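PDB 2HJS: USG-1 protein homolog, which is probably an NAD(P)-dependent oxidoreductase of the aspartate-semialdehyde dehydrogenase family, with a Rossmann-type nucleotide-binding part and a dimerisation part. Local coordinates for residues 61-69 / 84-93; 119-130 / 326-337. All coordinates share one frame; numbering follows the deposited sequence.

Contact 1: residues 61-69 / 84-93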
# COMPACT_ATOMS: atom_id res chain seq x y z
N VAL A 61 35.41 -14.03 1.95
CA VAL A 61 35.79 -12.68 1.55
C VAL A 61 37.00 -12.13 2.35
O VAL A 61 37.82 -11.41 1.79
CB VAL A 61 34.59 -11.69 1.57
CG1 VAL A 61 34.05 -11.47 2.98
CG2 VAL A 61 34.97 -10.36 0.91
N ASP A 62 37.12 -12.50 3.62
CA ASP A 62 38.22 -12.01 4.46
C ASP A 62 39.61 -12.45 3.96
O ASP A 62 40.58 -11.73 4.13
CB ASP A 62 38.04 -12.40 5.93
CG ASP A 62 36.92 -11.62 6.62
OD1 ASP A 62 36.39 -10.65 6.03
OD2 ASP A 62 36.57 -11.97 7.76
N SER A 63 39.67 -13.63 3.34
CA SER A 63 40.91 -14.20 2.81
C SER A 63 41.28 -13.78 1.39
O SER A 63 42.36 -14.09 0.93
CB SER A 63 40.82 -15.73 2.82
OG SER A 63 40.72 -16.24 4.14
N PHE A 64 40.37 -13.08 0.69
CA PHE A 64 40.48 -12.93 -0.77
C PHE A 64 41.42 -11.83 -1.24
O PHE A 64 41.42 -10.73 -0.67
CB PHE A 64 39.09 -12.71 -1.39
CG PHE A 64 39.07 -12.76 -2.91
CD1 PHE A 64 39.22 -13.97 -3.58
CD2 PHE A 64 38.90 -11.59 -3.66
CE1 PHE A 64 39.20 -14.02 -4.98
CE2 PHE A 64 38.87 -11.63 -5.06
CZ PHE A 64 39.03 -12.86 -5.72
N ASP A 65 42.20 -12.13 -2.28
CA ASP A 65 43.10 -11.17 -2.94
C ASP A 65 42.41 -10.48 -4.10
O ASP A 65 42.32 -11.06 -5.21
CB ASP A 65 44.39 -11.89 -3.44
CG ASP A 65 45.43 -10.92 -4.05
OD1 ASP A 65 45.31 -9.68 -3.94
OD2 ASP A 65 46.40 -11.42 -4.67
N PHE A 66 41.93 -9.25 -3.86
CA PHE A 66 41.18 -8.47 -4.86
C PHE A 66 42.04 -7.97 -6.03
O PHE A 66 41.52 -7.56 -7.06
CB PHE A 66 40.42 -7.30 -4.20
CG PHE A 66 39.12 -7.70 -3.53
CD1 PHE A 66 37.95 -7.86 -4.28
CD2 PHE A 66 39.06 -7.89 -2.15
CE1 PHE A 66 36.72 -8.22 -3.66
CE2 PHE A 66 37.84 -8.25 -1.51
CZ PHE A 66 36.67 -8.41 -2.28
N SER A 67 43.36 -8.01 -5.88
CA SER A 67 44.21 -7.72 -7.04
C SER A 67 44.02 -8.78 -8.15
O SER A 67 44.34 -8.53 -9.33
CB SER A 67 45.69 -7.55 -6.64
OG SER A 67 46.21 -8.76 -6.13
N SER A 68 43.45 -9.94 -7.80
CA SER A 68 43.29 -11.02 -8.78
C SER A 68 42.11 -10.79 -9.73
O SER A 68 41.99 -11.47 -10.76
CB SER A 68 43.10 -12.35 -8.08
OG SER A 68 41.85 -12.36 -7.41
N VAL A 69 41.22 -9.85 -9.35
CA VAL A 69 40.08 -9.58 -10.18
C VAL A 69 40.12 -8.14 -10.71
O VAL A 69 40.78 -7.22 -10.13
CB VAL A 69 38.72 -9.94 -9.45
CG1 VAL A 69 38.60 -11.44 -9.32
CG2 VAL A 69 38.62 -9.32 -8.05
N HIS A 84 35.45 -3.84 3.01
CA HIS A 84 36.23 -4.29 1.85
C HIS A 84 36.16 -3.47 0.55
O HIS A 84 37.07 -3.59 -0.25
CB HIS A 84 35.92 -5.75 1.50
CG HIS A 84 36.26 -6.72 2.59
ND1 HIS A 84 37.55 -7.15 2.82
CD2 HIS A 84 35.49 -7.36 3.49
CE1 HIS A 84 37.56 -8.00 3.83
NE2 HIS A 84 36.31 -8.15 4.26
N ALA A 85 35.11 -2.69 0.31
CA ALA A 85 34.93 -2.12 -1.04
C ALA A 85 36.05 -1.15 -1.45
O ALA A 85 36.58 -1.22 -2.57
CB ALA A 85 33.55 -1.49 -1.23
N GLU A 86 36.42 -0.25 -0.55
CA GLU A 86 37.49 0.70 -0.82
C GLU A 86 38.82 0.00 -0.97
O GLU A 86 39.52 0.24 -1.95
CB GLU A 86 37.54 1.82 0.23
CG GLU A 86 36.38 2.82 0.07
CD GLU A 86 36.30 3.83 1.21
OE1 GLU A 86 36.81 4.97 1.05
OE2 GLU A 86 35.74 3.47 2.27
N ARG A 87 39.15 -0.88 -0.02
CA ARG A 87 40.36 -1.72 -0.10
C ARG A 87 40.43 -2.47 -1.44
O ARG A 87 41.48 -2.49 -2.08
CB ARG A 87 40.45 -2.70 1.07
CG ARG A 87 40.98 -2.05 2.36
CD ARG A 87 40.74 -2.88 3.64
NE ARG A 87 40.83 -4.33 3.41
CZ ARG A 87 41.96 -5.05 3.40
NH1 ARG A 87 41.88 -6.36 3.17
NH2 ARG A 87 43.17 -4.49 3.63
N ALA A 88 39.31 -3.03 -1.88
CA ALA A 88 39.24 -3.69 -3.19
C ALA A 88 39.56 -2.75 -4.35
O ALA A 88 40.23 -3.16 -5.30
CB ALA A 88 37.88 -4.35 -3.41
N ARG A 89 39.06 -1.50 -4.28
CA ARG A 89 39.31 -0.55 -5.36
C ARG A 89 40.79 -0.14 -5.40
O ARG A 89 41.39 -0.00 -6.49
CB ARG A 89 38.38 0.68 -5.32
CG ARG A 89 39.04 1.87 -5.93
CD ARG A 89 38.18 2.83 -6.68
NE ARG A 89 37.88 3.97 -5.85
CZ ARG A 89 37.39 5.13 -6.27
NH1 ARG A 89 37.18 5.38 -7.56
NH2 ARG A 89 37.13 6.07 -5.39
N ALA A 90 41.40 0.01 -4.22
CA ALA A 90 42.80 0.37 -4.13
C ALA A 90 43.64 -0.70 -4.84
O ALA A 90 44.72 -0.40 -5.39
CB ALA A 90 43.23 0.49 -2.67
N ALA A 91 43.12 -1.95 -4.83
CA ALA A 91 43.82 -3.12 -5.36
C ALA A 91 43.68 -3.20 -6.90
O ALA A 91 44.36 -4.10 -7.63
CB ALA A 91 43.35 -4.41 -4.65
N GLY A 92 42.81 -2.28 -7.40
CA GLY A 92 42.76 -2.09 -8.89
C GLY A 92 41.44 -2.60 -9.41
O GLY A 92 41.12 -2.47 -10.61
N CYS A 93 40.65 -3.13 -8.49
CA CYS A 93 39.41 -3.77 -8.83
C CYS A 93 38.25 -2.76 -8.81
O CYS A 93 38.04 -2.07 -7.81
CB CYS A 93 39.22 -4.97 -7.88
SG CYS A 93 37.54 -5.74 -8.00
O HOH W 1 42.89 -5.50 -10.48

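Contact 2: residues 119-130 / 326-337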
# COMPACT_ATOMS: atom_id res chain seq x y z
N LEU A 119 29.07 8.25 -15.26
CA LEU A 119 30.28 7.44 -15.31
C LEU A 119 31.42 8.20 -15.94
O LEU A 119 32.57 8.10 -15.47
CB LEU A 119 30.08 6.17 -16.13
CG LEU A 119 29.38 5.08 -15.35
CD1 LEU A 119 29.50 3.83 -16.18
CD2 LEU A 119 30.04 4.92 -13.98
N ALA A 120 31.08 8.93 -17.00
CA ALA A 120 32.04 9.66 -17.84
C ALA A 120 33.01 10.57 -17.07
O ALA A 120 34.03 10.99 -17.62
CB ALA A 120 31.29 10.45 -18.93
N SER A 121 32.72 10.83 -15.79
CA SER A 121 33.51 11.72 -14.96
C SER A 121 34.39 11.07 -13.90
O SER A 121 35.20 11.76 -13.31
CB SER A 121 32.60 12.74 -14.28
OG SER A 121 31.89 12.19 -13.17
N GLN A 122 34.22 9.77 -13.62
CA GLN A 122 35.11 9.05 -12.67
C GLN A 122 36.26 8.40 -13.45
O GLN A 122 36.11 8.07 -14.64
CB GLN A 122 34.33 7.99 -11.84
CG GLN A 122 34.46 8.08 -10.24
CD GLN A 122 33.96 6.81 -9.42
OE1 GLN A 122 34.01 5.66 -9.91
NE2 GLN A 122 33.54 7.04 -8.15
N ALA A 123 37.41 8.22 -12.80
CA ALA A 123 38.48 7.48 -13.44
C ALA A 123 38.55 6.06 -12.91
O ALA A 123 38.40 5.83 -11.72
CB ALA A 123 39.82 8.19 -13.26
N ALA A 124 38.79 5.10 -13.81
CA ALA A 124 38.98 3.70 -13.48
C ALA A 124 40.27 3.49 -12.67
O ALA A 124 41.28 4.08 -13.00
CB ALA A 124 39.05 2.88 -14.76
N PRO A 125 40.26 2.60 -11.66
CA PRO A 125 39.16 1.77 -11.09
C PRO A 125 37.94 2.51 -10.52
O PRO A 125 38.08 3.49 -9.79
CB PRO A 125 39.85 0.95 -10.00
CG PRO A 125 41.20 1.63 -9.76
CD PRO A 125 41.57 2.34 -11.01
N PHE A 126 36.74 2.04 -10.86
CA PHE A 126 35.51 2.68 -10.44
C PHE A 126 35.08 2.19 -9.06
O PHE A 126 35.45 1.10 -8.61
CB PHE A 126 34.40 2.48 -11.49
CG PHE A 126 34.75 3.00 -12.87
CD1 PHE A 126 34.46 4.31 -13.23
CD2 PHE A 126 35.38 2.17 -13.81
CE1 PHE A 126 34.77 4.79 -14.50
CE2 PHE A 126 35.71 2.65 -15.09
CZ PHE A 126 35.40 3.96 -15.44
N LEU A 127 34.32 3.02 -8.36
CA LEU A 127 33.64 2.60 -7.15
C LEU A 127 32.26 3.23 -7.14
O LEU A 127 32.09 4.43 -6.86
CB LEU A 127 34.47 2.93 -5.91
CG LEU A 127 33.80 2.77 -4.54
CD1 LEU A 127 33.27 1.35 -4.32
CD2 LEU A 127 34.76 3.17 -3.42
N LEU A 128 31.25 2.42 -7.48
CA LEU A 128 29.92 2.92 -7.74
C LEU A 128 28.95 2.15 -6.92
O LEU A 128 29.21 1.01 -6.56
CB LEU A 128 29.55 2.72 -9.21
CG LEU A 128 30.61 3.21 -10.20
CD1 LEU A 128 30.42 2.54 -11.54
CD2 LEU A 128 30.58 4.73 -10.30
N SER A 129 27.80 2.77 -6.64
CA SER A 129 26.69 2.08 -5.99
C SER A 129 25.63 1.74 -7.03
O SER A 129 25.32 2.53 -7.92
CB SER A 129 26.07 2.93 -4.87
OG SER A 129 27.00 3.12 -3.81
N SER A 130 25.06 0.56 -6.90
CA SER A 130 23.83 0.28 -7.63
C SER A 130 22.67 0.46 -6.63
O SER A 130 22.71 -0.13 -5.55
CB SER A 130 23.91 -1.11 -8.25
OG SER A 130 22.93 -1.30 -9.23
N ALA A 326 22.61 -3.97 -11.52
CA ALA A 326 24.03 -4.06 -11.22
C ALA A 326 24.80 -4.67 -12.40
O ALA A 326 25.85 -4.19 -12.80
CB ALA A 326 24.25 -4.88 -9.94
N VAL A 327 24.26 -5.74 -12.98
CA VAL A 327 24.90 -6.41 -14.09
C VAL A 327 24.93 -5.50 -15.34
O VAL A 327 25.96 -5.41 -16.02
CB VAL A 327 24.22 -7.76 -14.40
CG1 VAL A 327 24.82 -8.41 -15.64
CG2 VAL A 327 24.36 -8.73 -13.20
N LEU A 328 23.82 -4.83 -15.63
CA LEU A 328 23.76 -3.89 -16.75
C LEU A 328 24.84 -2.81 -16.63
O LEU A 328 25.46 -2.45 -17.65
CB LEU A 328 22.37 -3.26 -16.85
CG LEU A 328 21.20 -4.16 -17.28
CD1 LEU A 328 19.88 -3.40 -17.14
CD2 LEU A 328 21.38 -4.64 -18.71
N LEU A 329 25.06 -2.31 -15.41
CA LEU A 329 26.14 -1.36 -15.10
C LEU A 329 27.51 -1.94 -15.36
O LEU A 329 28.35 -1.29 -15.96
CB LEU A 329 26.03 -0.87 -13.64
CG LEU A 329 27.03 0.19 -13.14
CD1 LEU A 329 27.05 1.40 -14.06
CD2 LEU A 329 26.66 0.61 -11.70
N GLY A 330 27.73 -3.19 -14.94
CA GLY A 330 28.94 -3.91 -15.25
C GLY A 330 29.16 -4.08 -16.75
O GLY A 330 30.28 -3.96 -17.23
N GLU A 331 28.08 -4.37 -17.48
CA GLU A 331 28.15 -4.49 -18.94
C GLU A 331 28.55 -3.16 -19.59
O GLU A 331 29.33 -3.14 -20.55
CB GLU A 331 26.83 -5.03 -19.51
CG GLU A 331 26.60 -6.50 -19.18
CD GLU A 331 25.23 -7.03 -19.60
OE1 GLU A 331 24.37 -6.25 -20.10
OE2 GLU A 331 25.00 -8.24 -19.41
N LEU A 332 28.05 -2.05 -19.03
CA LEU A 332 28.42 -0.71 -19.51
C LEU A 332 29.90 -0.41 -19.27
O LEU A 332 30.57 0.14 -20.16
CB LEU A 332 27.54 0.38 -18.87
CG LEU A 332 27.82 1.85 -19.23
CD1 LEU A 332 27.69 2.09 -20.72
CD2 LEU A 332 26.88 2.81 -18.48
N LEU A 333 30.39 -0.74 -18.08
CA LEU A 333 31.79 -0.54 -17.71
C LEU A 333 32.74 -1.34 -18.61
O LEU A 333 33.82 -0.88 -18.95
CB LEU A 333 32.04 -0.91 -16.25
CG LEU A 333 31.44 -0.11 -15.11
CD1 LEU A 333 31.92 -0.69 -13.80
CD2 LEU A 333 31.83 1.35 -15.21
N ILE A 334 32.34 -2.56 -18.97
CA ILE A 334 33.10 -3.36 -19.94
C ILE A 334 33.10 -2.73 -21.33
O ILE A 334 34.15 -2.68 -21.98
CB ILE A 334 32.51 -4.76 -20.08
CG1 ILE A 334 32.77 -5.58 -18.85
CG2 ILE A 334 33.10 -5.48 -21.31
CD1 ILE A 334 32.04 -6.88 -18.92
N LYS A 335 31.93 -2.28 -21.77
CA LYS A 335 31.69 -1.87 -23.15
C LYS A 335 32.58 -0.72 -23.59
O LYS A 335 33.38 -0.90 -24.52
CB LYS A 335 30.21 -1.56 -23.41
CG LYS A 335 29.85 -1.36 -24.88
CD LYS A 335 28.34 -1.50 -25.13
CE LYS A 335 27.87 -0.79 -26.42
NZ LYS A 335 27.23 0.55 -26.14
N HIS A 336 32.47 0.45 -22.97
CA HIS A 336 33.40 1.51 -23.36
C HIS A 336 34.35 2.07 -22.30
O HIS A 336 35.14 2.97 -22.59
CB HIS A 336 32.78 2.59 -24.28
CG HIS A 336 31.41 3.03 -23.89
ND1 HIS A 336 30.28 2.29 -24.18
CD2 HIS A 336 30.97 4.17 -23.29
CE1 HIS A 336 29.21 2.94 -23.74
NE2 HIS A 336 29.60 4.08 -23.20
N TYR A 337 34.32 1.51 -21.09
CA TYR A 337 35.33 1.89 -20.10
C TYR A 337 36.37 0.79 -19.91
O TYR A 337 36.91 0.60 -18.81
CB TYR A 337 34.69 2.39 -18.81
CG TYR A 337 33.70 3.51 -19.08
CD1 TYR A 337 34.13 4.84 -19.15
CD2 TYR A 337 32.36 3.22 -19.32
CE1 TYR A 337 33.22 5.86 -19.43
CE2 TYR A 337 31.45 4.22 -19.59
CZ TYR A 337 31.88 5.54 -19.65
OH TYR A 337 30.95 6.52 -19.91

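Contact 1: residues 61-69 / 84-93
Val61 meets His84 over the flat of its imidazole: CG2 stands 4.2 Å from the ring centroid and 16° off the normal, a CH-pi contact. That methyl lies anti to the backbone N (the other branch, CG1, has chi1 65°), which carries it to the ring. At the rim of the same imidazole, Asp62 OD1 accepts from His84 NE2 at 3.1 Å. The oxygen lies close to the ring plane and is met nearly along its C-O axis, but the N-H...O angle of 144° makes the bond bent. This His-carboxylate pair could favour the protonated imidazole, though Asp62 is exposed; the bond at the edge and the methyl over one face limit the ring's rotation. Further on, Asp65 forms an Asx turn, OD1 taking both Ser67 N and Ser67 OG, the latter at 2.5 Å. The Phe66 side chain then points at helix 78-90. Ala88 CB sits 3.7 Å from its ring centroid, while Phe64 CD2 lies over the centre of the opposite face, so the phenyl is clamped between a helix methyl and a ring of its own segment. Ala91 CB packs against the Phe66-Ser67 peptide, 3.8 Å from Ser67 N. Val69 CG2 touches Cys93 SG at 3.7 Å, just past Gly92, whose positive phi belongs to a Schellman motif. The 61-69 connection between strands 54-60 and 71-74 thus lies along helix 78-90 in the Rossmann-type domain; Val61 and Phe66 also pack on Val12 of strand 9-12, and His84 and Cys93 on Phe74 and Ala72 of strand 71-74.

Contact 2: residues 119-130 / 326-337
The Phe126 ring is held from both faces. On one side Leu333 CD2 stands 4.0 Å from the ring centroid and 15° off the normal, a CH-pi contact; on the other the backbone of its own segment folds back, with Ala124 CA and Ala123 C above the rim. The Phe126 edge is turned toward the face of Tyr337 in an offset edge-to-face pair, centroids 5.8 Å apart and planes at 79°. Phe126 CZ also comes 3.8 Å from Tyr337 CB, which places the phenyl near the root of the tyrosine side chain. Toward the far end of the phenol Leu119 also packs on it, its CB 3.9 Å from Tyr337 OH.

Strand 127-129 is the seventh strand of the mixed sheet in the Rossmann-type domain, next to strand 94-97, and the C-terminal helix 317-336 lies against it. The axes of strand 127-129 and of the helix portion 326-336 approach to 10.7 Å and run at 149°, nearer antiparallel than parallel. Leucines from both segments fill the gap. Leu119 CD1 touches three leucines of the helix, meeting Leu333 CD2 at 3.5 Å and reaching tip to tip toward Leu332 CD2; Leu329 CD1 touches the same methyl. From the helix side, Leu333 CD2 touches Leu119, Phe126 and Leu128 together. Leu128 CD1 meets it end on, 4.1 Å away. Ile96 of strand 94-97 also touches Leu329 and Leu333. Where the strand ends, Ser130 CB and OG rest on Ala326, OG lying 3.5 Å from Ala326 N.

The centres of contact 1 and contact 2 are about 17 Å apart, and they follow one another along the chain, contact 1 closing before contact 2 opens. Both pack against the same mixed sheet: 61-69 / 84-93 joins a loop to helix 78-90, whereas 119-130 / 326-337 brings the C-terminal helix to the strand at the sheet's end. They touch through Arg89, whose NH1 lies 3.1 Å from Pro125 O, a probable hydrogen bond, and whose NE is 3.6 Å from Leu127 CB. Just after the helix, Gly92 O packs on Pro125 CB at 3.7 Å. The 84-93 segment therefore meets 61-69 through one set of residues and 119-130 through another.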